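Lysine/ornithine decarboxylase (Selenomonas ruminantium, PDB 5GJO) decarboxylates both L-lysine and L-ornithine with similar catalytic efficiency, yielding cadaverine and putrescine with pyridoxal 5'-phosphate as cofactor. Local coordinates at residues 23-28 with 370-375; 224-229 with 301-306; 266-271 with 348-353. The protein carries 2 engineered substitutions. All blocks are in the same frame, centred on the assembly; numbering follows the deposited sequence.

Contact 1: 23-28 with 370-375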
loop_
_atom_site.group_PDB
_atom_site.type_symbol
_atom_site.label_atom_id
_atom_site.label_comp_id
_atom_site.label_asym_id
_atom_site.label_seq_id
_atom_site.Cartn_x
_atom_site.Cartn_y
_atom_site.Cartn_z
ATOM N N PHE A 23 12.302 -5.923 10.609
ATOM C CA PHE A 23 13.252 -5.262 9.745
ATOM C C PHE A 23 13.646 -6.113 8.605
ATOM O O PHE A 23 13.616 -7.376 8.727
ATOM C CB PHE A 23 14.487 -4.840 10.560
ATOM C CG PHE A 23 15.204 -5.976 11.260
ATOM C CD1 PHE A 23 16.248 -6.654 10.654
ATOM C CD2 PHE A 23 14.847 -6.324 12.538
ATOM C CE1 PHE A 23 16.880 -7.703 11.341
ATOM C CE2 PHE A 23 15.485 -7.339 13.207
ATOM C CZ PHE A 23 16.459 -8.036 12.570
ATOM N N LEU A 24 14.058 -5.464 7.520
ATOM C CA LEU A 24 14.667 -6.138 6.388
ATOM C C LEU A 24 16.158 -6.132 6.514
ATOM O O LEU A 24 16.735 -5.172 7.042
ATOM C CB LEU A 24 14.286 -5.470 5.086
ATOM C CG LEU A 24 12.775 -5.515 4.755
ATOM C CD1 LEU A 24 12.407 -4.415 3.822
ATOM C CD2 LEU A 24 12.354 -6.822 4.129
ATOM N N VAL A 25 16.816 -7.137 5.974
ATOM C CA VAL A 25 18.269 -7.195 5.937
ATOM C C VAL A 25 18.698 -7.413 4.473
ATOM O O VAL A 25 18.251 -8.421 3.827
ATOM C CB VAL A 25 18.834 -8.335 6.808
ATOM C CG1 VAL A 25 20.337 -8.405 6.704
ATOM C CG2 VAL A 25 18.340 -8.256 8.262
ATOM N N ALA A 26 19.419 -6.472 3.910
ATOM C CA ALA A 26 19.911 -6.477 2.555
ATOM C C ALA A 26 21.376 -6.778 2.443
ATOM O O ALA A 26 22.217 -6.098 3.126
ATOM C CB ALA A 26 19.664 -5.141 1.893
ATOM N N SER A 27 21.722 -7.698 1.534
ATOM C CA SER A 27 23.138 -8.033 1.287
ATOM C C SER A 27 23.646 -7.342 0.019
ATOM O O SER A 27 23.221 -7.632 -1.090
ATOM C CB SER A 27 23.345 -9.528 1.197
ATOM O OG SER A 27 24.620 -9.858 0.597
ATOM N N LEU A 28 24.515 -6.370 0.216
ATOM C CA LEU A 28 25.122 -5.649 -0.923
ATOM C C LEU A 28 25.925 -6.619 -1.748
ATOM O O LEU A 28 25.990 -6.502 -2.987
ATOM C CB LEU A 28 26.002 -4.525 -0.404
ATOM C CG LEU A 28 25.274 -3.386 0.258
ATOM C CD1 LEU A 28 26.252 -2.306 0.737
ATOM C CD2 LEU A 28 24.126 -2.734 -0.532
ATOM N N ILE A 370 18.154 -2.831 6.831
ATOM C CA ILE A 370 19.450 -2.933 7.529
ATOM C C ILE A 370 20.466 -3.459 6.505
ATOM O O ILE A 370 20.159 -4.397 5.744
ATOM C CB ILE A 370 19.354 -3.926 8.712
ATOM C CG1 ILE A 370 18.241 -3.531 9.693
ATOM C CG2 ILE A 370 20.664 -4.113 9.450
ATOM C CD1 ILE A 370 18.316 -2.105 10.199
ATOM N N ILE A 371 21.615 -2.808 6.414
ATOM C CA ILE A 371 22.666 -3.217 5.507
ATOM C C ILE A 371 23.506 -4.306 6.183
ATOM O O ILE A 371 24.196 -4.048 7.161
ATOM C CB ILE A 371 23.556 -2.059 5.009
ATOM C CG1 ILE A 371 22.703 -0.924 4.420
ATOM C CG2 ILE A 371 24.621 -2.552 4.043
ATOM C CD1 ILE A 371 21.777 -1.417 3.313
ATOM N N PHE A 372 23.474 -5.495 5.634
ATOM C CA PHE A 372 24.101 -6.656 6.250
ATOM C C PHE A 372 25.624 -6.489 6.406
ATOM O O PHE A 372 26.212 -6.780 7.447
ATOM C CB PHE A 372 23.831 -7.921 5.451
ATOM C CG PHE A 372 24.279 -9.191 6.113
ATOM C CD1 PHE A 372 23.829 -9.497 7.355
ATOM C CD2 PHE A 372 25.100 -10.043 5.497
ATOM C CE1 PHE A 372 24.200 -10.680 7.998
ATOM C CE2 PHE A 372 25.484 -11.242 6.118
ATOM C CZ PHE A 372 25.053 -11.552 7.364
ATOM N N GLU A 373 26.237 -5.858 5.439
ATOM C CA GLU A 373 27.729 -5.712 5.411
ATOM C C GLU A 373 28.201 -4.690 6.470
ATOM O O GLU A 373 29.420 -4.643 6.763
ATOM C CB GLU A 373 28.219 -5.305 4.006
ATOM C CG GLU A 373 28.210 -6.358 2.958
ATOM C CD GLU A 373 26.847 -6.724 2.462
ATOM O OE1 GLU A 373 26.821 -7.751 1.769
ATOM O OE2 GLU A 373 25.844 -5.990 2.754
ATOM N N ASP A 374 27.282 -3.963 7.073
ATOM C CA ASP A 374 27.630 -3.066 8.163
ATOM C C ASP A 374 27.466 -3.722 9.542
ATOM O O ASP A 374 27.618 -3.073 10.543
ATOM C CB ASP A 374 26.821 -1.779 8.095
ATOM C CG ASP A 374 27.206 -0.916 6.918
ATOM O OD1 ASP A 374 28.328 -1.060 6.451
ATOM O OD2 ASP A 374 26.383 -0.117 6.469
ATOM N N GLN A 375 27.114 -4.996 9.554
ATOM C CA GLN A 375 26.761 -5.687 10.816
ATOM C C GLN A 375 27.845 -6.671 11.162
ATOM O O GLN A 375 28.474 -7.167 10.329
ATOM C CB GLN A 375 25.470 -6.533 10.725
ATOM C CG GLN A 375 24.283 -5.739 10.158
ATOM C CD GLN A 375 24.022 -4.470 10.899
ATOM O OE1 GLN A 375 23.950 -4.445 12.143
ATOM N NE2 GLN A 375 23.818 -3.405 10.156
#
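L24, A26, I370 and F372 join the two segments through three backbone hydrogen bonds in parallel register. I370 N donates to L24 O (2.7 Å), A26 N to I370 O (2.9 Å) and F372 N to A26 O; V25 CA adds a C-H contact to I370 O.

Apolar contacts fall on both faces of this strand pair. On the face bearing V25 and I370, F23 CD1 lies 3.8 Å from I370 CG1, and V25 CG1 meets CB and CD1 of F372, the latter at 3.7 Å. F372 CG is anti to the backbone N (chi1 -172°); farther out the ring meets F5 and helix 376-384. On the face of A26 and I371, L28 CD1 rests on I371 CG2 at 3.7 Å.

Strand 23-26 thus lies between 369-371, parallel to it, and antiparallel 266-276 in the mixed sheet of the beta domain, immediately before the chain enters helix 28-41.

Polar side-chain contacts gather at the start of that helix. S27 is its N-cap, with OG accepting from K30 N. The E373 chain bends at chi2 (73°), and OE2 takes the L28 N-H on its syn side at 2.9 Å, 35° out of the carboxylate plane. E373 OE1 accepts from D29 N, and the helix N-terminus probably favours the ionised carboxylate.

Contact 2: 224-229 with 301-306. Engineered in segment 224-229: C226 (natural residue Ala). Engineered in segment 301-306: C303 (natural residue Thr).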
loop_
_atom_site.group_PDB
_atom_site.type_symbol
_atom_site.label_atom_id
_atom_site.label_comp_id
_atom_site.label_asym_id
_atom_site.label_seq_id
_atom_site.Cartn_x
_atom_site.Cartn_y
_atom_site.Cartn_z
ATOM N N PRO A 224 12.683 -16.392 -7.509
ATOM C CA PRO A 224 12.025 -17.498 -6.832
ATOM C C PRO A 224 10.956 -16.970 -5.835
ATOM O O PRO A 224 11.139 -15.952 -5.153
ATOM C CB PRO A 224 13.128 -18.215 -6.038
ATOM C CG PRO A 224 14.338 -17.506 -6.299
ATOM C CD PRO A 224 14.129 -16.343 -7.218
ATOM N N ASP A 225 9.859 -17.710 -5.757
ATOM C CA ASP A 225 8.818 -17.452 -4.785
ATOM C C ASP A 225 8.729 -18.656 -3.816
ATOM O O ASP A 225 9.674 -19.376 -3.699
ATOM C CB ASP A 225 7.501 -17.107 -5.474
ATOM C CG ASP A 225 6.817 -18.317 -6.086
ATOM O OD1 ASP A 225 7.396 -19.395 -6.092
ATOM O OD2 ASP A 225 5.673 -18.148 -6.523
ATOM N N CYS A 226 7.634 -18.818 -3.086
ATOM C CA CYS A 226 7.546 -19.926 -2.095
ATOM C C CYS A 226 7.632 -21.334 -2.773
ATOM O O CYS A 226 7.972 -22.280 -2.095
ATOM C CB CYS A 226 6.247 -19.827 -1.319
ATOM S SG CYS A 226 4.816 -20.090 -2.329
ATOM N N LYS A 227 7.489 -21.416 -4.081
ATOM C CA LYS A 227 7.772 -22.676 -4.837
ATOM C C LYS A 227 9.030 -22.680 -5.678
ATOM O O LYS A 227 9.105 -23.418 -6.627
ATOM C CB LYS A 227 6.546 -22.987 -5.673
ATOM C CG LYS A 227 5.372 -23.333 -4.742
ATOM C CD LYS A 227 4.099 -23.588 -5.495
ATOM C CE LYS A 227 2.984 -23.876 -4.481
ATOM N NZ LYS A 227 1.698 -23.243 -4.907
ATOM N N GLY A 228 9.984 -21.821 -5.387
ATOM C CA GLY A 228 11.253 -21.784 -6.099
ATOM C C GLY A 228 11.073 -21.035 -7.416
ATOM O O GLY A 228 10.158 -20.163 -7.588
ATOM N N LEU A 229 11.963 -21.328 -8.338
ATOM C CA LEU A 229 11.956 -20.648 -9.676
ATOM C C LEU A 229 12.181 -21.762 -10.688
ATOM O O LEU A 229 13.221 -22.437 -10.611
ATOM C CB LEU A 229 13.081 -19.603 -9.759
ATOM C CG LEU A 229 13.225 -18.893 -11.153
ATOM C CD1 LEU A 229 11.867 -18.326 -11.534
ATOM C CD2 LEU A 229 14.268 -17.806 -11.123
ATOM N N HIS A 301 0.670 -10.214 -6.574
ATOM C CA HIS A 301 0.113 -11.561 -6.617
ATOM C C HIS A 301 1.119 -12.596 -6.074
ATOM O O HIS A 301 1.255 -13.699 -6.627
ATOM C CB HIS A 301 -0.294 -11.975 -8.059
ATOM C CG HIS A 301 -1.005 -10.898 -8.812
ATOM N ND1 HIS A 301 -0.527 -10.397 -10.016
ATOM C CD2 HIS A 301 -2.081 -10.137 -8.484
ATOM C CE1 HIS A 301 -1.305 -9.403 -10.413
ATOM N NE2 HIS A 301 -2.260 -9.226 -9.509
ATOM N N TRP A 302 1.859 -12.263 -5.033
ATOM C CA TRP A 302 3.055 -13.021 -4.672
ATOM C C TRP A 302 2.921 -13.918 -3.434
ATOM O O TRP A 302 2.102 -13.653 -2.600
ATOM C CB TRP A 302 4.218 -12.051 -4.482
ATOM C CG TRP A 302 5.585 -12.655 -4.640
ATOM C CD1 TRP A 302 6.375 -13.155 -3.658
ATOM C CD2 TRP A 302 6.315 -12.811 -5.852
ATOM N NE1 TRP A 302 7.548 -13.616 -4.177
ATOM C CE2 TRP A 302 7.539 -13.413 -5.527
ATOM C CE3 TRP A 302 6.065 -12.486 -7.181
ATOM C CZ2 TRP A 302 8.496 -13.697 -6.484
ATOM C CZ3 TRP A 302 7.011 -12.763 -8.114
ATOM C CH2 TRP A 302 8.217 -13.371 -7.769
ATOM N N CYS A 303 3.711 -14.994 -3.367
ATOM C CA CYS A 303 3.722 -15.883 -2.170
ATOM C C CYS A 303 5.149 -15.972 -1.739
ATOM O O CYS A 303 5.953 -16.448 -2.545
ATOM C CB CYS A 303 3.244 -17.264 -2.644
ATOM S SG CYS A 303 3.356 -18.595 -1.380
ATOM N N TYR A 304 5.531 -15.429 -0.571
ATOM C CA TYR A 304 6.911 -15.362 -0.137
ATOM C C TYR A 304 7.307 -16.612 0.651
ATOM O O TYR A 304 6.484 -17.157 1.373
ATOM C CB TYR A 304 7.175 -14.117 0.768
ATOM C CG TYR A 304 6.903 -12.863 -0.016
ATOM C CD1 TYR A 304 7.890 -12.276 -0.793
ATOM C CD2 TYR A 304 5.665 -12.288 0.023
ATOM C CE1 TYR A 304 7.590 -11.121 -1.576
ATOM C CE2 TYR A 304 5.364 -11.150 -0.742
ATOM C CZ TYR A 304 6.298 -10.618 -1.566
ATOM O OH TYR A 304 5.956 -9.502 -2.338
ATOM N N PRO A 305 8.561 -17.064 0.564
ATOM C CA PRO A 305 8.989 -18.226 1.335
ATOM C C PRO A 305 9.166 -17.877 2.820
ATOM O O PRO A 305 10.094 -17.179 3.149
ATOM C CB PRO A 305 10.368 -18.601 0.746
ATOM C CG PRO A 305 10.527 -17.719 -0.375
ATOM C CD PRO A 305 9.613 -16.599 -0.359
ATOM N N LEU A 306 8.353 -18.482 3.664
ATOM C CA LEU A 306 8.397 -18.351 5.098
ATOM C C LEU A 306 9.168 -19.476 5.717
ATOM O O LEU A 306 8.909 -20.632 5.399
ATOM C CB LEU A 306 6.935 -18.275 5.631
ATOM C CG LEU A 306 6.810 -18.276 7.148
ATOM C CD1 LEU A 306 7.414 -17.008 7.794
ATOM C CD2 LEU A 306 5.362 -18.338 7.456
HETATM O O HOH W 1 9.958 -14.514 -3.070
HETATM O O HOH W 2 4.435 -15.844 -6.334
#
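The engineered cysteines C226 and C303 bond SG to SG at 2.3 Å, long for a disulfide, with a torsion of 108° about the S-S bond. With SG anti to the backbone N (chi1 173°), C303 extends its sulfur to C226. Beside the bridge, C226 N donates to C303 O (3.0 Å), and the P305 ring packs against the D225 carbonyl.

The D225 side chain runs from this contact back into its own turn. Its CB sits 3.4 Å from C303 O and also 3.3 Å above one face of the W302 indole, offset toward the rim. CG stays near C303 O. From there OD1 accepts K227 N at 2.9 Å, met from above the carboxylate plane, while OD2 takes a hydrogen bond from a water (2.6 Å) that in turn accepts from C303 N. A second water, in the indole plane at its edge, accepts from W302 NE1 and donates to P224 O.

An alanine in place of W302 would probably open a gap beneath D225 CB and leave the water on P224 O without its indole donor.

D225 thus forms an Asx turn inside a type I turn, D225 to G228, in the loop after barrel strand 214-216, and the engineered disulfide staples that loop to the segment leading into strand 306-307 of the beta domain.

Contact 3: 266-271 with 348-353; sequences VNLVTS and TEMGSY. With PLP (pyridoxal-5'-phosphate), chain H.
N267 and T348 run alongside each other in the same direction, with the T348 methyl against one face of the N267 amide: CG2 is 3.7 Å from ND2 and nearly as close to CG and OD1. In the plane of that amide, ND2 donates to V266 O at 3.0 Å. The same nitrogen also bonds to F5 O, and OD1 accepts from L7 N. The other flat group, the Y353 ring, has the cofactor phosphate at its edge and in its plane, where Y353 OH donates to O3P of pyridoxal phosphate (2.8 Å).

Across the segments, M350 N donates to V266 O at 3.0 Å with a nearly straight N-H (168°). V266 CB presses on G351 CA at 3.4 Å, a close approach; a side chain at this glycine would run into V266 CG2. Further along the strand, M350 SD reaches L268 CB at 3.8 Å and CD2 at 3.9 Å; the thioether crosses the leucine at a slant, its chain bent at chi2 (-126°).

At the buried V266 carbonyl, M350 N thus makes the straighter approach, while ND2 comes from the other face, well off the C=O direction. Donors and acceptors around N267 fix which way its amide is turned. The M350 N to V266 O bond ties the loop to strand 266-276 at one end, while at the other Y353 OH donates to the phosphate of the cofactor, which S183, G220, G258 and R259 also bind.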
loop_
_atom_site.group_PDB
_atom_site.type_symbol
_atom_site.label_atom_id
_atom_site.label_comp_id
_atom_site.label_asym_id
_atom_site.label_seq_id
_atom_site.Cartn_x
_atom_site.Cartn_y
_atom_site.Cartn_z
ATOM N N VAL A 266 17.582 -9.880 -0.074
ATOM C CA VAL A 266 16.948 -9.262 1.071
ATOM C C VAL A 266 16.103 -10.305 1.824
ATOM O O VAL A 266 15.420 -11.140 1.161
ATOM C CB VAL A 266 16.104 -8.056 0.654
ATOM C CG1 VAL A 266 15.511 -7.375 1.876
ATOM C CG2 VAL A 266 16.888 -7.081 -0.190
ATOM N N ASN A 267 16.164 -10.301 3.149
ATOM C CA ASN A 267 15.343 -11.153 3.998
ATOM C C ASN A 267 14.565 -10.243 4.951
ATOM O O ASN A 267 15.025 -9.198 5.289
ATOM C CB ASN A 267 16.165 -12.109 4.874
ATOM C CG ASN A 267 16.872 -13.219 4.109
ATOM O OD1 ASN A 267 17.539 -14.042 4.711
ATOM N ND2 ASN A 267 16.734 -13.236 2.799
ATOM N N LEU A 268 13.378 -10.669 5.346
ATOM C CA LEU A 268 12.613 -10.053 6.418
ATOM C C LEU A 268 12.699 -10.836 7.677
ATOM O O LEU A 268 12.509 -12.115 7.680
ATOM C CB LEU A 268 11.133 -9.957 6.061
ATOM C CG LEU A 268 10.194 -9.457 7.129
ATOM C CD1 LEU A 268 10.373 -7.962 7.370
ATOM C CD2 LEU A 268 8.780 -9.725 6.585
ATOM N N VAL A 269 12.937 -10.145 8.780
ATOM C CA VAL A 269 12.892 -10.748 10.135
ATOM C C VAL A 269 11.727 -10.126 10.906
ATOM O O VAL A 269 11.648 -8.884 11.055
ATOM C CB VAL A 269 14.176 -10.523 10.940
ATOM C CG1 VAL A 269 14.109 -11.267 12.262
ATOM C CG2 VAL A 269 15.410 -11.032 10.133
ATOM N N THR A 270 10.837 -10.971 11.339
ATOM C CA THR A 270 9.610 -10.555 12.013
ATOM C C THR A 270 9.369 -11.413 13.227
ATOM O O THR A 270 9.666 -12.631 13.207
ATOM C CB THR A 270 8.453 -10.436 11.020
ATOM O OG1 THR A 270 7.252 -10.091 11.711
ATOM C CG2 THR A 270 8.198 -11.727 10.309
ATOM N N SER A 271 8.809 -10.830 14.278
ATOM C CA SER A 271 8.507 -11.589 15.514
ATOM C C SER A 271 7.042 -12.000 15.590
ATOM O O SER A 271 6.138 -11.243 15.160
ATOM C CB SER A 271 8.801 -10.762 16.763
ATOM O OG SER A 271 10.175 -10.475 16.836
ATOM N N THR A 348 12.456 -15.082 3.143
ATOM C CA THR A 348 13.606 -14.961 2.186
ATOM C C THR A 348 13.098 -14.382 0.861
ATOM O O THR A 348 11.873 -14.313 0.676
ATOM C CB THR A 348 14.428 -16.249 1.993
ATOM O OG1 THR A 348 13.564 -17.366 1.588
ATOM C CG2 THR A 348 15.133 -16.543 3.257
ATOM N N GLU A 349 14.000 -14.001 -0.042
ATOM C CA GLU A 349 13.627 -13.506 -1.366
ATOM C C GLU A 349 12.558 -12.394 -1.256
ATOM O O GLU A 349 11.547 -12.413 -2.007
ATOM C CB GLU A 349 13.168 -14.652 -2.297
ATOM C CG GLU A 349 14.322 -15.658 -2.637
ATOM C CD GLU A 349 14.607 -16.642 -1.538
ATOM O OE1 GLU A 349 13.705 -17.339 -1.048
ATOM O OE2 GLU A 349 15.765 -16.750 -1.107
ATOM N N MET A 350 12.846 -11.437 -0.391
ATOM C CA MET A 350 11.953 -10.343 -0.083
ATOM C C MET A 350 12.404 -8.972 -0.591
ATOM O O MET A 350 11.953 -7.976 -0.130
ATOM C CB MET A 350 11.655 -10.329 1.409
ATOM C CG MET A 350 10.298 -10.896 1.743
ATOM S SD MET A 350 9.357 -9.760 2.709
ATOM C CE MET A 350 7.676 -10.358 2.728
ATOM N N GLY A 351 13.309 -8.965 -1.549
ATOM C CA GLY A 351 13.945 -7.781 -1.959
ATOM C C GLY A 351 13.201 -6.889 -2.932
ATOM O O GLY A 351 13.619 -5.702 -3.102
ATOM N N SER A 352 12.178 -7.393 -3.599
ATOM C CA SER A 352 11.582 -6.634 -4.708
ATOM C C SER A 352 10.075 -6.477 -4.657
ATOM O O SER A 352 9.367 -7.437 -4.416
ATOM C CB SER A 352 11.921 -7.244 -6.054
ATOM O OG SER A 352 13.314 -7.274 -6.200
ATOM N N TYR A 353 9.606 -5.233 -4.842
ATOM C CA TYR A 353 8.154 -4.972 -4.794
ATOM C C TYR A 353 7.499 -5.392 -3.452
ATOM O O TYR A 353 6.430 -5.975 -3.407
ATOM C CB TYR A 353 7.417 -5.518 -6.000
ATOM C CG TYR A 353 8.037 -5.034 -7.320
ATOM C CD1 TYR A 353 7.936 -3.707 -7.724
ATOM C CD2 TYR A 353 8.738 -5.897 -8.125
ATOM C CE1 TYR A 353 8.503 -3.314 -8.901
ATOM C CE2 TYR A 353 9.333 -5.521 -9.326
ATOM C CZ TYR A 353 9.230 -4.182 -9.709
ATOM O OH TYR A 353 9.794 -3.720 -10.894
HETATM N N1 PLP H . 11.517 -1.006 -16.506
HETATM C C2 PLP H . 10.238 -0.598 -16.684
HETATM C C2A PLP H . 9.930 0.502 -17.665
HETATM C C3 PLP H . 9.139 -1.231 -15.913
HETATM O O3 PLP H . 7.845 -0.839 -16.074
HETATM C C4 PLP H . 9.502 -2.307 -14.963
HETATM C C4A PLP H . 8.477 -2.998 -14.150
HETATM O O4A PLP H . 7.415 -2.448 -13.910
HETATM C C5 PLP H . 10.939 -2.660 -14.862
HETATM C C6 PLP H . 11.866 -1.981 -15.649
HETATM C C5A PLP H . 11.391 -3.748 -13.916
HETATM O O4P PLP H . 10.632 -4.931 -14.154
HETATM P P PLP H . 11.046 -6.322 -13.456
HETATM O O1P PLP H . 12.420 -6.612 -14.011
HETATM O O2P PLP H . 9.977 -7.288 -13.905
HETATM O O3P PLP H . 11.024 -6.008 -11.978
#

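How the contacts relate
Contacts 1 and 3 share one sheet: strands 23-26 and 266-276 are neighbours, the centres of the two contacts are 11 Å apart, and V25 N lies 2.8 Å from N267 O, a probable hydrogen bond. Contact 2 adjoins contact 3, its segments alternating with those of contact 3 along the chain, through P305 O and T348 N (3.2 Å, probably bonded) and P224 and P305 packing on E349; their centres are also 11 Å apart. Contacts 1 and 2, centres 21 Å apart, do not touch, so contact 3 links them. It also reaches the cofactor, through Y353, whereas the W302 side chain stays about 9 Å from pyridoxal phosphate. Contacts 2 and 3 both nest within the chain loop closed by contact 1.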